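Local coordinates for protein N-acetyl-beta-D glucosaminidase (Rhizomucor miehei CAU432, PDB 4ZM6) that probably hydrolyses terminal beta-N-acetylglucosamine residues as a family 3 glycosidase and also carries a GCN5-related acetyltransferase region that binds acetyl-CoA, at residues Leu75-Leu89 / Ile118-Ala132. Numbering follows the deposited sequence.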
loop_
_atom_site.group_PDB
_atom_site.type_symbol
_atom_site.label_atom_id
_atom_site.label_comp_id
_atom_site.label_asym_id
_atom_site.label_seq_id
_atom_site.Cartn_x
_atom_site.Cartn_y
_atom_site.Cartn_z
ATOM N N LEU A 75 1.268 35.797 19.566
ATOM C CA LEU A 75 0.756 34.625 20.263
ATOM C C LEU A 75 0.047 33.672 19.315
ATOM O O LEU A 75 -0.499 34.089 18.292
ATOM C CB LEU A 75 -0.247 35.039 21.350
ATOM C CG LEU A 75 0.223 35.941 22.494
ATOM C CD1 LEU A 75 -0.934 36.193 23.450
ATOM C CD2 LEU A 75 1.405 35.331 23.229
ATOM N N PHE A 76 0.073 32.389 19.667
ATOM C CA PHE A 76 -0.850 31.416 19.113
ATOM C C PHE A 76 -2.074 31.429 20.016
ATOM O O PHE A 76 -1.944 31.518 21.233
ATOM C CB PHE A 76 -0.239 30.008 19.092
ATOM C CG PHE A 76 0.351 29.605 17.765
ATOM C CD1 PHE A 76 -0.433 29.587 16.618
ATOM C CD2 PHE A 76 1.677 29.196 17.670
ATOM C CE1 PHE A 76 0.102 29.203 15.397
ATOM C CE2 PHE A 76 2.216 28.808 16.453
ATOM C CZ PHE A 76 1.430 28.812 15.314
ATOM N N ILE A 77 -3.256 31.345 19.416
ATOM C CA ILE A 77 -4.508 31.247 20.159
ATOM C C ILE A 77 -5.249 29.999 19.675
ATOM O O ILE A 77 -5.933 30.017 18.648
ATOM C CB ILE A 77 -5.369 32.511 19.968
ATOM C CG1 ILE A 77 -4.600 33.740 20.462
ATOM C CG2 ILE A 77 -6.700 32.384 20.703
ATOM C CD1 ILE A 77 -5.359 35.044 20.313
ATOM N N ALA A 78 -5.102 28.916 20.432
ATOM C CA ALA A 78 -5.595 27.607 20.024
ATOM C C ALA A 78 -6.995 27.312 20.554
ATOM O O ALA A 78 -7.519 28.046 21.389
ATOM C CB ALA A 78 -4.623 26.529 20.481
ATOM N N VAL A 79 -7.585 26.227 20.056
ATOM C CA VAL A 79 -8.923 25.805 20.456
ATOM C C VAL A 79 -9.203 24.361 20.006
ATOM O O VAL A 79 -8.696 23.917 18.975
ATOM C CB VAL A 79 -9.995 26.758 19.876
ATOM C CG1 VAL A 79 -10.146 26.570 18.373
ATOM C CG2 VAL A 79 -11.331 26.557 20.569
ATOM N N ASP A 80 -10.001 23.636 20.786
ATOM C CA ASP A 80 -10.454 22.294 20.414
ATOM C C ASP A 80 -11.731 22.369 19.583
ATOM O O ASP A 80 -12.824 22.181 20.117
ATOM C CB ASP A 80 -10.764 21.460 21.662
ATOM C CG ASP A 80 -9.547 20.842 22.277
ATOM O OD1 ASP A 80 -8.859 20.065 21.586
ATOM O OD2 ASP A 80 -9.300 21.106 23.468
ATOM N N GLN A 81 -11.609 22.627 18.287
ATOM C CA GLN A 81 -12.791 22.671 17.425
ATOM C C GLN A 81 -12.878 21.433 16.532
ATOM O O GLN A 81 -12.444 21.455 15.379
ATOM C CB GLN A 81 -12.805 23.961 16.594
ATOM C CG GLN A 81 -14.065 24.163 15.758
ATOM C CD GLN A 81 -15.344 24.159 16.579
ATOM O OE1 GLN A 81 -15.334 24.461 17.769
ATOM N NE2 GLN A 81 -16.452 23.820 15.939
ATOM N N GLU A 82 -13.453 20.363 17.073
ATOM C CA GLU A 82 -13.583 19.094 16.356
ATOM C C GLU A 82 -14.897 18.978 15.582
ATOM O O GLU A 82 -15.018 18.124 14.702
ATOM C CB GLU A 82 -13.431 17.925 17.326
ATOM C CG GLU A 82 -12.050 17.848 17.951
ATOM C CD GLU A 82 -11.905 16.711 18.940
ATOM O OE1 GLU A 82 -11.062 16.832 19.848
ATOM O OE2 GLU A 82 -12.619 15.695 18.813
ATOM N N ASN A 83 -15.875 19.812 15.946
ATOM C CA ASN A 83 -17.094 20.082 15.156
ATOM C C ASN A 83 -18.371 19.323 15.541
ATOM O O ASN A 83 -19.441 19.936 15.654
ATOM C CB ASN A 83 -16.852 19.969 13.640
ATOM C CG ASN A 83 -15.890 21.019 13.123
ATOM O OD1 ASN A 83 -14.930 20.705 12.418
ATOM N ND2 ASN A 83 -16.147 22.276 13.466
ATOM N N GLY A 84 -18.280 18.014 15.736
ATOM C CA GLY A 84 -19.474 17.221 16.033
ATOM C C GLY A 84 -19.994 17.449 17.438
ATOM O O GLY A 84 -20.602 18.482 17.736
ATOM N N VAL A 85 -19.760 16.467 18.300
ATOM C CA VAL A 85 -20.147 16.572 19.703
ATOM C C VAL A 85 -19.340 17.672 20.416
ATOM O O VAL A 85 -19.918 18.484 21.149
ATOM C CB VAL A 85 -20.055 15.210 20.446
ATOM C CG1 VAL A 85 -21.087 14.235 19.894
ATOM C CG2 VAL A 85 -18.659 14.603 20.373
ATOM N N VAL A 86 -18.029 17.726 20.152
ATOM C CA VAL A 86 -17.126 18.733 20.760
ATOM C C VAL A 86 -16.958 19.938 19.818
ATOM O O VAL A 86 -16.554 19.778 18.670
ATOM C CB VAL A 86 -15.748 18.132 21.217
ATOM C CG1 VAL A 86 -15.426 16.798 20.546
ATOM C CG2 VAL A 86 -14.593 19.117 21.027
ATOM N N ARG A 87 -17.274 21.136 20.312
ATOM C CA ARG A 87 -17.267 22.347 19.484
ATOM C C ARG A 87 -17.420 23.630 20.320
ATOM O O ARG A 87 -18.514 23.931 20.806
ATOM C CB ARG A 87 -18.389 22.272 18.440
ATOM N N ARG A 88 -16.335 24.400 20.449
ATOM C CA ARG A 88 -16.294 25.571 21.351
ATOM C C ARG A 88 -17.024 26.812 20.817
ATOM O O ARG A 88 -17.380 27.702 21.590
ATOM C CB ARG A 88 -14.852 25.991 21.666
ATOM C CG ARG A 88 -13.844 24.879 21.911
ATOM C CD ARG A 88 -14.352 23.788 22.836
ATOM N NE ARG A 88 -13.235 23.097 23.478
ATOM C CZ ARG A 88 -13.292 21.886 24.034
ATOM N NH1 ARG A 88 -14.417 21.177 24.038
ATOM N NH2 ARG A 88 -12.197 21.375 24.589
ATOM N N LEU A 89 -17.210 26.893 19.504
ATOM C CA LEU A 89 -17.868 28.054 18.892
ATOM C C LEU A 89 -19.335 28.184 19.315
ATOM O O LEU A 89 -19.830 29.296 19.513
ATOM C CB LEU A 89 -17.758 27.991 17.359
ATOM C CG LEU A 89 -16.592 28.725 16.680
ATOM C CD1 LEU A 89 -15.325 28.724 17.523
ATOM C CD2 LEU A 89 -16.322 28.121 15.308
ATOM N N ILE A 118 -14.359 26.012 8.506
ATOM C CA ILE A 118 -14.121 26.249 9.927
ATOM C C ILE A 118 -12.906 27.137 10.136
ATOM O O ILE A 118 -12.945 28.045 10.961
ATOM C CB ILE A 118 -13.963 24.916 10.702
ATOM C CG1 ILE A 118 -15.332 24.256 10.886
ATOM C CG2 ILE A 118 -13.281 25.117 12.053
ATOM C CD1 ILE A 118 -16.320 25.053 11.721
ATOM N N SER A 119 -11.831 26.879 9.403
ATOM C CA SER A 119 -10.605 27.667 9.567
ATOM C C SER A 119 -10.845 29.138 9.217
ATOM O O SER A 119 -10.315 30.030 9.875
ATOM C CB SER A 119 -9.449 27.079 8.743
ATOM O OG SER A 119 -9.898 26.609 7.489
ATOM N N LYS A 120 -11.657 29.374 8.190
ATOM C CA LYS A 120 -12.061 30.726 7.801
ATOM C C LYS A 120 -12.722 31.431 8.986
ATOM O O LYS A 120 -12.325 32.534 9.357
ATOM C CB LYS A 120 -13.032 30.663 6.615
ATOM C CG LYS A 120 -13.208 31.958 5.836
ATOM C CD LYS A 120 -14.268 31.775 4.752
ATOM C CE LYS A 120 -14.055 32.678 3.542
ATOM N NZ LYS A 120 -14.452 34.091 3.793
ATOM N N GLU A 121 -13.715 30.772 9.585
ATOM C CA GLU A 121 -14.418 31.310 10.748
ATOM C C GLU A 121 -13.467 31.555 11.918
ATOM O O GLU A 121 -13.451 32.640 12.488
ATOM C CB GLU A 121 -15.563 30.384 11.176
ATOM C CG GLU A 121 -16.751 30.400 10.221
ATOM C CD GLU A 121 -17.987 29.696 10.764
ATOM O OE1 GLU A 121 -17.988 29.285 11.946
ATOM O OE2 GLU A 121 -18.969 29.551 10.000
ATOM N N LEU A 122 -12.668 30.554 12.263
ATOM C CA LEU A 122 -11.712 30.685 13.361
ATOM C C LEU A 122 -10.701 31.812 13.137
ATOM O O LEU A 122 -10.360 32.532 14.073
ATOM C CB LEU A 122 -10.968 29.363 13.586
ATOM C CG LEU A 122 -11.765 28.215 14.212
ATOM C CD1 LEU A 122 -10.977 26.920 14.125
ATOM C CD2 LEU A 122 -12.116 28.514 15.658
ATOM N N LEU A 123 -10.228 31.968 11.904
ATOM C CA LEU A 123 -9.191 32.961 11.606
ATOM C C LEU A 123 -9.694 34.398 11.719
ATOM O O LEU A 123 -8.954 35.273 12.175
ATOM C CB LEU A 123 -8.587 32.724 10.216
ATOM C CG LEU A 123 -7.352 33.559 9.845
ATOM C CD1 LEU A 123 -6.258 33.451 10.898
ATOM C CD2 LEU A 123 -6.812 33.145 8.485
ATOM N N THR A 124 -10.936 34.646 11.308
ATOM C CA THR A 124 -11.515 35.983 11.422
ATOM C C THR A 124 -11.707 36.368 12.893
ATOM O O THR A 124 -11.529 37.530 13.262
ATOM C CB THR A 124 -12.861 36.102 10.681
ATOM O OG1 THR A 124 -13.797 35.178 11.239
ATOM C CG2 THR A 124 -12.695 35.825 9.190
ATOM N N LEU A 125 -12.052 35.387 13.729
ATOM C CA LEU A 125 -12.231 35.612 15.168
ATOM C C LEU A 125 -10.910 35.740 15.938
ATOM O O LEU A 125 -10.909 36.162 17.094
ATOM C CB LEU A 125 -13.067 34.488 15.788
ATOM C CG LEU A 125 -14.480 34.276 15.230
ATOM C CD1 LEU A 125 -15.173 33.127 15.948
ATOM C CD2 LEU A 125 -15.313 35.547 15.325
ATOM N N GLY A 126 -9.795 35.362 15.313
ATOM C CA GLY A 126 -8.483 35.449 15.946
ATOM C C GLY A 126 -7.885 34.109 16.340
ATOM O O GLY A 126 -6.747 34.067 16.814
ATOM N N MET A 127 -8.638 33.018 16.165
ATOM C CA MET A 127 -8.084 31.668 16.346
ATOM C C MET A 127 -7.199 31.307 15.174
ATOM O O MET A 127 -7.606 31.432 14.021
ATOM C CB MET A 127 -9.167 30.594 16.472
ATOM C CG MET A 127 -9.506 30.240 17.901
ATOM S SD MET A 127 -10.461 31.562 18.646
ATOM C CE MET A 127 -12.080 31.241 17.948
ATOM N N ASN A 128 -6.001 30.830 15.483
ATOM C CA ASN A 128 -5.010 30.502 14.473
ATOM C C ASN A 128 -4.307 29.173 14.766
ATOM O O ASN A 128 -3.152 28.972 14.389
ATOM C CB ASN A 128 -4.004 31.653 14.359
ATOM C CG ASN A 128 -3.450 32.089 15.706
ATOM O OD1 ASN A 128 -3.700 31.458 16.736
ATOM N ND2 ASN A 128 -2.695 33.175 15.704
ATOM N N TRP A 129 -5.019 28.271 15.436
ATOM C CA TRP A 129 -4.513 26.933 15.738
ATOM C C TRP A 129 -5.666 26.070 16.232
ATOM O O TRP A 129 -6.096 26.193 17.373
ATOM C CB TRP A 129 -3.411 26.976 16.805
ATOM C CG TRP A 129 -2.671 25.666 16.995
ATOM C CD1 TRP A 129 -3.088 24.414 16.628
ATOM C CD2 TRP A 129 -1.395 25.487 17.619
ATOM N NE1 TRP A 129 -2.147 23.481 16.973
ATOM C CE2 TRP A 129 -1.100 24.111 17.584
ATOM C CE3 TRP A 129 -0.473 26.360 18.201
ATOM C CZ2 TRP A 129 0.078 23.586 18.108
ATOM C CZ3 TRP A 129 0.700 25.840 18.724
ATOM C CH2 TRP A 129 0.963 24.464 18.676
ATOM N N ASN A 130 -6.161 25.191 15.370
ATOM C CA ASN A 130 -7.174 24.239 15.777
ATOM C C ASN A 130 -6.499 22.940 16.218
ATOM O O ASN A 130 -5.727 22.343 15.464
ATOM C CB ASN A 130 -8.153 23.983 14.636
ATOM C CG ASN A 130 -9.392 23.227 15.085
ATOM O OD1 ASN A 130 -9.519 22.844 16.253
ATOM N ND2 ASN A 130 -10.316 23.003 14.151
ATOM N N LEU A 131 -6.783 22.517 17.448
ATOM C CA LEU A 131 -6.249 21.263 17.977
ATOM C C LEU A 131 -7.076 20.125 17.388
ATOM O O LEU A 131 -8.000 19.608 18.011
ATOM C CB LEU A 131 -6.296 21.249 19.506
ATOM C CG LEU A 131 -5.569 22.405 20.198
ATOM C CD1 LEU A 131 -5.874 22.400 21.690
ATOM C CD2 LEU A 131 -4.071 22.335 19.950
ATOM N N ALA A 132 -6.732 19.769 16.159
ATOM C CA ALA A 132 -7.489 18.808 15.376
ATOM C C ALA A 132 -6.667 18.480 14.131
ATOM O O ALA A 132 -5.727 19.210 13.802
ATOM C CB ALA A 132 -8.842 19.399 14.995
#
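Val79 pairs in parallel with Asn130 as strand 76-79 meets the short, weakly bonded strand 129-130. Leu131 N donates to Val79 O at 2.8 Å and almost straight (170°), Asn128 N bonds Ile77 O, and the bond from Val79 N to Trp129 O is weak. Helix 108-125 leads into strand 129-130 through Gly126, the first residue past the helix, which has a positive phi.

Two asparagine side chains extend the backbone pairing. Asn128 OD1 accepts Ile77 N at 2.7 Å on an in-plane lone pair; its CG lies between backbone N and carbonyl carbon (chi1 50°), which folds the amide back toward the neighbouring strand. Asn130 grips Gln81 twice: OD1 takes Gln81 N, and ND2 gives to Gln81 O, 2.9 Å away and within the amide plane.

On one face of the sheet the Trp129 edge meets the Phe76 ring in a T-shaped stack, ring centroids 4.7 Å apart and planes at 67°, while Trp129 NE1 bonds Ser177. On the other, Val79 CG1 meets Leu122 CD2 tip to tip, while the Met127 side chain crosses that of Val79 at about a right angle, its CG against Val79 CG1; Leu89 CD1 closes on the same Leu122 methyl at 3.7 Å.

The two segments are the start and end of a beta-alpha-beta crossover in the TIM-barrel-like domain. Beside its apolar helix-sheet packing, the Asn130 amide acts much as a peptide group would toward Gln81, and the Asn128 carbonyl adds an acceptor for Ile77 N, so side chains carry the pairing past both ends of the short strand.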